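Local coordinates for protein alpha-1,3-glucanase (Bacillus circulans, PDB 5ZRU) that hydrolyses alpha-1,3-glucan, this chain being the catalytic unit of a longer glycoside hydrolase of family GH87, at residues 263-268 against 295-300; 233-238 against 267-272. All coordinates share one frame; numbering follows the deposited sequence.

Contact 1. Residues 263-268 against 295-300; sequences NQASGG and QAVYKG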
ATOM      1  N   ASN A 263       6.667 -21.255   0.263  1.00 15.26           N
ATOM      2  CA  ASN A 263       7.900 -21.299  -0.508  1.00 16.14           C
ATOM      3  C   ASN A 263       7.913 -20.267  -1.631  1.00 14.63           C
ATOM      4  O   ASN A 263       6.883 -19.703  -2.013  1.00 10.97           O
ATOM      5  CB  ASN A 263       8.113 -22.704  -1.070  1.00 15.49           C
ATOM      6  CG  ASN A 263       8.421 -23.707   0.028  1.00 17.10           C
ATOM      7  OD1 ASN A 263       9.481 -23.644   0.635  1.00 22.79           O
ATOM      8  ND2 ASN A 263       7.492 -24.615   0.302  1.00 18.76           N
ATOM      9  N   GLN A 264       9.120 -20.017  -2.154  1.00 14.61           N
ATOM     10  CA  GLN A 264       9.292 -19.170  -3.328  1.00 15.44           C
ATOM     11  C   GLN A 264       8.373 -19.606  -4.455  1.00 14.15           C
ATOM     12  O   GLN A 264       8.186 -20.803  -4.690  1.00 14.80           O
ATOM     13  CB  GLN A 264      10.735 -19.244  -3.834  1.00 20.09           C
ATOM     14  CG  GLN A 264      11.626 -18.159  -3.343  1.00 26.92           C
ATOM     15  CD  GLN A 264      13.077 -18.475  -3.608  1.00 33.88           C
ATOM     16  OE1 GLN A 264      13.741 -19.122  -2.793  1.00 36.32           O
ATOM     17  NE2 GLN A 264      13.574 -18.041  -4.761  1.00 31.42           N
ATOM     18  N   ALA A 265       7.810 -18.619  -5.154  1.00 13.53           N
ATOM     19  CA  ALA A 265       7.032 -18.836  -6.378  1.00 15.15           C
ATOM     20  C   ALA A 265       5.871 -19.802  -6.162  1.00 14.18           C
ATOM     21  O   ALA A 265       5.465 -20.516  -7.087  1.00 13.59           O
ATOM     22  CB  ALA A 265       7.925 -19.322  -7.529  1.00 16.48           C
ATOM     23  N   SER A 266       5.301 -19.824  -4.951  1.00 11.88           N
ATOM     24  CA  SER A 266       4.322 -20.847  -4.599  1.00 10.37           C
ATOM     25  C   SER A 266       2.983 -20.277  -4.149  1.00 10.02           C
ATOM     26  O   SER A 266       2.227 -20.966  -3.461  1.00 11.98           O
ATOM     27  CB  SER A 266       4.895 -21.768  -3.519  1.00 12.04           C
ATOM     28  OG  SER A 266       6.067 -22.388  -4.016  1.00 13.90           O
ATOM     29  N   GLY A 267       2.670 -19.046  -4.531  1.00  9.91           N
ATOM     30  CA  GLY A 267       1.370 -18.477  -4.227  1.00  8.11           C
ATOM     31  C   GLY A 267       1.145 -17.238  -5.064  1.00  9.25           C
ATOM     32  O   GLY A 267       2.008 -16.821  -5.842  1.00 11.42           O
ATOM     33  N   GLY A 268      -0.029 -16.636  -4.886  1.00  9.42           N
ATOM     34  CA  GLY A 268      -0.435 -15.536  -5.737  1.00  9.01           C
ATOM     35  C   GLY A 268      -0.993 -16.036  -7.059  1.00  8.44           C
ATOM     36  O   GLY A 268      -1.036 -17.236  -7.346  1.00 10.67           O
ATOM     37  N   GLN A 295      13.424 -12.403  -5.211  1.00 21.21           N
ATOM     38  CA  GLN A 295      13.149 -13.620  -5.963  1.00 24.23           C
ATOM     39  C   GLN A 295      11.925 -14.361  -5.440  1.00 19.78           C
ATOM     40  O   GLN A 295      11.793 -15.562  -5.686  1.00 19.59           O
ATOM     41  CB  GLN A 295      14.356 -14.564  -5.935  1.00 28.96           C
ATOM     42  CG  GLN A 295      15.628 -14.036  -6.582  1.00 28.81           C
ATOM     43  CD  GLN A 295      16.774 -15.044  -6.486  1.00 33.75           C
ATOM     44  OE1 GLN A 295      16.706 -16.136  -7.052  1.00 38.69           O
ATOM     45  NE2 GLN A 295      17.820 -14.683  -5.752  1.00 32.35           N
ATOM     46  N   ALA A 296      11.031 -13.673  -4.714  1.00 16.67           N
ATOM     47  CA  ALA A 296       9.896 -14.373  -4.115  1.00 15.31           C
ATOM     48  C   ALA A 296       8.936 -14.893  -5.180  1.00 12.26           C
ATOM     49  O   ALA A 296       8.356 -15.970  -5.013  1.00 13.62           O
ATOM     50  CB  ALA A 296       9.158 -13.461  -3.131  1.00 14.56           C
ATOM     51  N   VAL A 297       8.763 -14.143  -6.276  1.00 11.60           N
ATOM     52  CA  VAL A 297       7.782 -14.442  -7.323  1.00 11.80           C
ATOM     53  C   VAL A 297       6.447 -14.821  -6.690  1.00 11.77           C
ATOM     54  O   VAL A 297       5.890 -15.896  -6.951  1.00 10.57           O
ATOM     55  CB  VAL A 297       8.301 -15.548  -8.260  1.00 11.16           C
ATOM     56  CG1 VAL A 297       7.439 -15.619  -9.526  1.00 12.17           C
ATOM     57  CG2 VAL A 297       9.746 -15.261  -8.617  1.00 12.08           C
ATOM     58  N   TYR A 298       5.926 -13.940  -5.848  1.00 10.64           N
ATOM     59  CA  TYR A 298       4.803 -14.282  -4.978  1.00  8.83           C
ATOM     60  C   TYR A 298       3.998 -13.003  -4.747  1.00  9.86           C
ATOM     61  O   TYR A 298       3.680 -12.623  -3.618  1.00  9.77           O
ATOM     62  CB  TYR A 298       5.340 -14.914  -3.689  1.00  9.08           C
ATOM     63  CG  TYR A 298       4.415 -15.784  -2.849  1.00 10.07           C
ATOM     64  CD1 TYR A 298       3.101 -15.406  -2.584  1.00 10.28           C
ATOM     65  CD2 TYR A 298       4.885 -16.964  -2.272  1.00 10.41           C
ATOM     66  CE1 TYR A 298       2.274 -16.185  -1.778  1.00  9.06           C
ATOM     67  CE2 TYR A 298       4.071 -17.748  -1.456  1.00  8.58           C
ATOM     68  CZ  TYR A 298       2.765 -17.346  -1.208  1.00 10.59           C
ATOM     69  OH  TYR A 298       1.948 -18.116  -0.409  1.00 10.90           O
ATOM     70  N   LYS A 299       3.718 -12.291  -5.834  1.00 10.36           N
ATOM     71  CA  LYS A 299       2.837 -11.137  -5.761  1.00 10.98           C
ATOM     72  C   LYS A 299       1.385 -11.601  -5.832  1.00 11.92           C
ATOM     73  O   LYS A 299       1.085 -12.693  -6.326  1.00  9.85           O
ATOM     74  CB  LYS A 299       3.131 -10.143  -6.888  1.00 10.48           C
ATOM     75  CG  LYS A 299       4.553  -9.578  -6.911  1.00 11.48           C
ATOM     76  CD  LYS A 299       5.459 -10.351  -7.881  1.00 11.49           C
ATOM     77  CE  LYS A 299       6.801  -9.625  -8.060  1.00 17.33           C
ATOM     78  NZ  LYS A 299       7.708 -10.332  -9.013  1.00 18.93           N
ATOM     79  N   GLY A 300       0.477 -10.766  -5.319  1.00 10.26           N
ATOM     80  CA  GLY A 300      -0.935 -11.129  -5.365  1.00  9.02           C
ATOM     81  C   GLY A 300      -1.423 -11.385  -6.779  1.00 11.70           C
ATOM     82  O   GLY A 300      -2.085 -12.393  -7.054  1.00 11.00           O
TER
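Residues 263-268 and 295-300 are two loops that run alongside each other, with Gln264 facing Ala296, Ala265 facing Val297 and Gly268 facing Gly300; Asn263 to Ser266 form a type II beta turn. Ala265 N gives its hydrogen to Ala296 O at 2.7 Å, nearly in line with the C=O bond. Ala265 CA points its hydrogen almost straight at Val297 O (3.2 Å, 172° at the hydrogen). Val297 O is buried and has no hydrogen-bond donor. Beside it, the CB atoms of Ala265 and Val297 touch at 3.9 Å.

Gln264 reaches across with its amide. Gln264 NE2 donates to Gln295 O at 3.2 Å, coming from above the carbonyl plane. The amides of Gln264 and Gln295 lie almost perpendicular. Ser266 OG donates to Gln264 O, which ties the turn together from within.

The Tyr298 ring makes the other main contact. CG is anti to the backbone N (chi1 -159°), and the ring lies against Gly267. Gly267 CA makes a CH-pi contact 3.7 Å from the Tyr298 ring centroid, over one face. Asn263 O lies in the ring plane, 3.4 Å from Tyr298 CD2. A side chain on Gly267 would run into the ring. Tyr298 OH is hydrogen-bonded to Asn261 O and Asn287 N. An alanine in place of Tyr298 would probably open a gap beside Gly267 and leave Asn261 O and Asn287 N without their hydroxyl partner. Farther on, Gly268 CA approaches Lys299 O at 3.3 Å.

Lys299 makes a cation-pi contact with Trp324, outside the two loops. The first loop leads from strand 255-259 into strand 269-273, and the second from strand 277-285 into strand 301-302, both in the beta-helix part of the catalytic unit.

Contact 2. Residues 233-238 against 267-272; sequences WKIGSV and GGISFR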
ATOM      1  N   TRP A 233      -1.664 -19.900  -8.366  1.00  9.72           N
ATOM      2  CA  TRP A 233      -2.794 -20.115  -9.264  1.00  9.85           C
ATOM      3  C   TRP A 233      -2.429 -19.521 -10.621  1.00 11.62           C
ATOM      4  O   TRP A 233      -2.372 -18.298 -10.770  1.00 10.81           O
ATOM      5  CB  TRP A 233      -4.066 -19.484  -8.696  1.00  8.83           C
ATOM      6  CG  TRP A 233      -5.320 -19.798  -9.489  1.00 11.54           C
ATOM      7  CD1 TRP A 233      -5.453 -20.721 -10.494  1.00 11.40           C
ATOM      8  CD2 TRP A 233      -6.596 -19.149  -9.372  1.00 10.81           C
ATOM      9  NE1 TRP A 233      -6.739 -20.701 -10.993  1.00 11.41           N
ATOM     10  CE2 TRP A 233      -7.459 -19.746 -10.322  1.00  9.44           C
ATOM     11  CE3 TRP A 233      -7.096 -18.139  -8.543  1.00 12.80           C
ATOM     12  CZ2 TRP A 233      -8.791 -19.363 -10.462  1.00 11.18           C
ATOM     13  CZ3 TRP A 233      -8.416 -17.754  -8.687  1.00 12.75           C
ATOM     14  CH2 TRP A 233      -9.251 -18.363  -9.642  1.00 11.62           C
ATOM     15  N   LYS A 234      -2.177 -20.383 -11.608  1.00 10.75           N
ATOM     16  CA  LYS A 234      -1.778 -19.950 -12.943  1.00 10.18           C
ATOM     17  C   LYS A 234      -2.998 -19.985 -13.850  1.00 12.61           C
ATOM     18  O   LYS A 234      -3.558 -21.056 -14.108  1.00 11.42           O
ATOM     19  CB  LYS A 234      -0.656 -20.828 -13.497  1.00 11.00           C
ATOM     20  CG  LYS A 234       0.596 -20.749 -12.642  1.00 13.82           C
ATOM     21  CD  LYS A 234       1.683 -21.698 -13.108  1.00 19.05           C
ATOM     22  CE  LYS A 234       2.891 -21.603 -12.174  1.00 21.47           C
ATOM     23  NZ  LYS A 234       4.126 -22.185 -12.786  1.00 29.98           N
ATOM     24  N   ILE A 235      -3.405 -18.819 -14.320  1.00 10.95           N
ATOM     25  CA  ILE A 235      -4.637 -18.660 -15.076  1.00 10.74           C
ATOM     26  C   ILE A 235      -4.227 -18.461 -16.529  1.00 12.79           C
ATOM     27  O   ILE A 235      -3.869 -17.348 -16.939  1.00 13.84           O
ATOM     28  CB  ILE A 235      -5.480 -17.500 -14.533  1.00 12.28           C
ATOM     29  CG1 ILE A 235      -5.849 -17.795 -13.073  1.00 11.99           C
ATOM     30  CG2 ILE A 235      -6.728 -17.280 -15.390  1.00 10.86           C
ATOM     31  CD1 ILE A 235      -6.650 -16.668 -12.391  1.00 11.73           C
ATOM     32  N   GLY A 236      -4.266 -19.549 -17.300  1.00 13.07           N
ATOM     33  CA  GLY A 236      -3.653 -19.595 -18.612  1.00 12.87           C
ATOM     34  C   GLY A 236      -2.178 -19.957 -18.520  1.00 16.08           C
ATOM     35  O   GLY A 236      -1.587 -20.039 -17.442  1.00 15.40           O
ATOM     36  N   SER A 237      -1.568 -20.166 -19.686  1.00 15.73           N
ATOM     37  CA  SER A 237      -0.145 -20.476 -19.765  1.00 18.94           C
ATOM     38  C   SER A 237       0.476 -19.637 -20.869  1.00 18.63           C
ATOM     39  O   SER A 237      -0.226 -19.087 -21.719  1.00 18.65           O
ATOM     40  CB  SER A 237       0.107 -21.967 -20.041  1.00 24.52           C
ATOM     41  OG  SER A 237      -0.249 -22.294 -21.376  1.00 21.89           O
ATOM     42  N   VAL A 238       1.807 -19.532 -20.846  1.00 19.61           N
ATOM     43  CA  VAL A 238       2.487 -18.780 -21.897  1.00 21.86           C
ATOM     44  C   VAL A 238       2.195 -19.397 -23.258  1.00 18.78           C
ATOM     45  O   VAL A 238       1.919 -18.684 -24.233  1.00 21.32           O
ATOM     46  CB  VAL A 238       4.001 -18.698 -21.620  1.00 21.47           C
ATOM     47  CG1 VAL A 238       4.732 -18.121 -22.828  1.00 19.45           C
ATOM     48  CG2 VAL A 238       4.261 -17.840 -20.395  1.00 19.22           C
ATOM     49  N   GLY A 267       2.670 -19.046  -4.531  1.00  9.91           N
ATOM     50  CA  GLY A 267       1.370 -18.477  -4.227  1.00  8.11           C
ATOM     51  C   GLY A 267       1.145 -17.238  -5.064  1.00  9.25           C
ATOM     52  O   GLY A 267       2.008 -16.821  -5.842  1.00 11.42           O
ATOM     53  N   GLY A 268      -0.029 -16.636  -4.886  1.00  9.42           N
ATOM     54  CA  GLY A 268      -0.435 -15.536  -5.737  1.00  9.01           C
ATOM     55  C   GLY A 268      -0.993 -16.036  -7.059  1.00  8.44           C
ATOM     56  O   GLY A 268      -1.036 -17.236  -7.346  1.00 10.67           O
ATOM     57  N   ILE A 269      -1.445 -15.085  -7.875  1.00  8.13           N
ATOM     58  CA  ILE A 269      -2.105 -15.376  -9.147  1.00 10.69           C
ATOM     59  C   ILE A 269      -1.239 -14.883 -10.296  1.00 10.49           C
ATOM     60  O   ILE A 269      -0.830 -13.715 -10.317  1.00 11.00           O
ATOM     61  CB  ILE A 269      -3.502 -14.732  -9.205  1.00  8.77           C
ATOM     62  CG1 ILE A 269      -4.434 -15.426  -8.208  1.00  9.77           C
ATOM     63  CG2 ILE A 269      -4.072 -14.820 -10.621  1.00 12.65           C
ATOM     64  CD1 ILE A 269      -5.853 -14.790  -8.140  1.00  9.83           C
ATOM     65  N   SER A 270      -0.975 -15.763 -11.264  1.00 10.06           N
ATOM     66  CA  SER A 270      -0.261 -15.387 -12.477  1.00 11.14           C
ATOM     67  C   SER A 270      -1.251 -15.409 -13.630  1.00 13.15           C
ATOM     68  O   SER A 270      -1.781 -16.473 -13.969  1.00 12.70           O
ATOM     69  CB  SER A 270       0.911 -16.334 -12.760  1.00 11.57           C
ATOM     70  OG  SER A 270       1.390 -16.168 -14.094  1.00 12.83           O
ATOM     71  N   PHE A 271      -1.507 -14.241 -14.222  1.00 11.90           N
ATOM     72  CA  PHE A 271      -2.383 -14.136 -15.387  1.00 12.51           C
ATOM     73  C   PHE A 271      -1.583 -14.320 -16.671  1.00 12.41           C
ATOM     74  O   PHE A 271      -0.526 -13.703 -16.843  1.00 10.12           O
ATOM     75  CB  PHE A 271      -3.073 -12.772 -15.449  1.00  8.60           C
ATOM     76  CG  PHE A 271      -4.082 -12.515 -14.353  1.00 10.71           C
ATOM     77  CD1 PHE A 271      -5.193 -13.333 -14.189  1.00  9.50           C
ATOM     78  CD2 PHE A 271      -3.948 -11.396 -13.538  1.00 12.91           C
ATOM     79  CE1 PHE A 271      -6.134 -13.063 -13.211  1.00 10.97           C
ATOM     80  CE2 PHE A 271      -4.879 -11.120 -12.551  1.00 12.75           C
ATOM     81  CZ  PHE A 271      -5.974 -11.958 -12.386  1.00 12.74           C
ATOM     82  N   ARG A 272      -2.106 -15.137 -17.582  1.00 11.23           N
ATOM     83  CA  ARG A 272      -1.587 -15.252 -18.948  1.00 12.94           C
ATOM     84  C   ARG A 272      -2.741 -14.940 -19.898  1.00 12.38           C
ATOM     85  O   ARG A 272      -3.311 -15.835 -20.533  1.00 13.82           O
ATOM     86  CB  ARG A 272      -0.984 -16.645 -19.211  1.00 14.83           C
ATOM     87  CG  ARG A 272       0.170 -17.004 -18.291  1.00 15.46           C
ATOM     88  CD  ARG A 272       1.374 -16.104 -18.528  1.00 15.50           C
ATOM     89  NE  ARG A 272       2.496 -16.458 -17.660  1.00 13.69           N
ATOM     90  CZ  ARG A 272       3.636 -15.774 -17.592  1.00 17.33           C
ATOM     91  NH1 ARG A 272       3.808 -14.687 -18.337  1.00 11.32           N
ATOM     92  NH2 ARG A 272       4.604 -16.175 -16.774  1.00 16.96           N
TER
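Trp233 pairs with Ile269, Lys234 with Ser270 and Ile235 with Phe271 where strands 233-235 and 269-272 run parallel in a beta-helix wall, their axes 4.8 Å apart. Four backbone hydrogen bonds, each 2.9 Å long, join them: Trp233 N to Gly268 O, Ser270 N to Trp233 O, Ile235 N to Ser270 O and Arg272 N to Ile235 O.

Trp233, Ile235, Ile269 and Phe271 share one face. Ile235 CD1 sits above the centre of the Trp233 ring and meets Ile269 CG2 at 3.6 Å. Ile235 CD1 also lies 3.7 Å from Phe271 CE1. Ile269 CD1 touches Trp233 CE3 at 3.6 Å, with the two side chains side by side. Such stacking of apolar residues on one face, coil on coil, fits the parallel beta-helix of the pectate lyase-like clan. Helix 203-216 covers Trp233, with Phe206 edge-to-face against it, and strand 277-285 packs on Ile269 and Phe271.

Ser270 is on the other face, where its OG bonds to Asp303. At the end of the pairing, the Arg272 chain is bent at chi2 (-66°), which places CD; nearer the backbone, its CB and CG touch the backbone of Gly236 and Ser237. Val238 CG2 stands over the centre of the Arg272 guanidinium, 3.5 Å above the plane, while Arg272 NH1 bonds to Asn304 OD1. The backbone angles of Gly236 leave no room for a side chain, and a CB there would also run into Arg272 O.

From the N terminus, the chain leaves 233-238, passes through strands 245-249 and 255-259, and returns at 267-272, where contact 2 closes the loop. Contact 1 begins just before that point, at 263-268, and closes the next loop at 295-300, after strand 277-285. The two loops neither nest nor cross but follow one another, sharing only the stretch around Gly267 and Gly268. Gly300 O and Ile269 N, 2.9 Å apart, make a probable hydrogen bond that links the contacts directly. Contact 2 joins strands in the wall, and contact 1 joins the loops leading into strands 269-273 and 301-302. Together they tie three successive coils of the beta-helix.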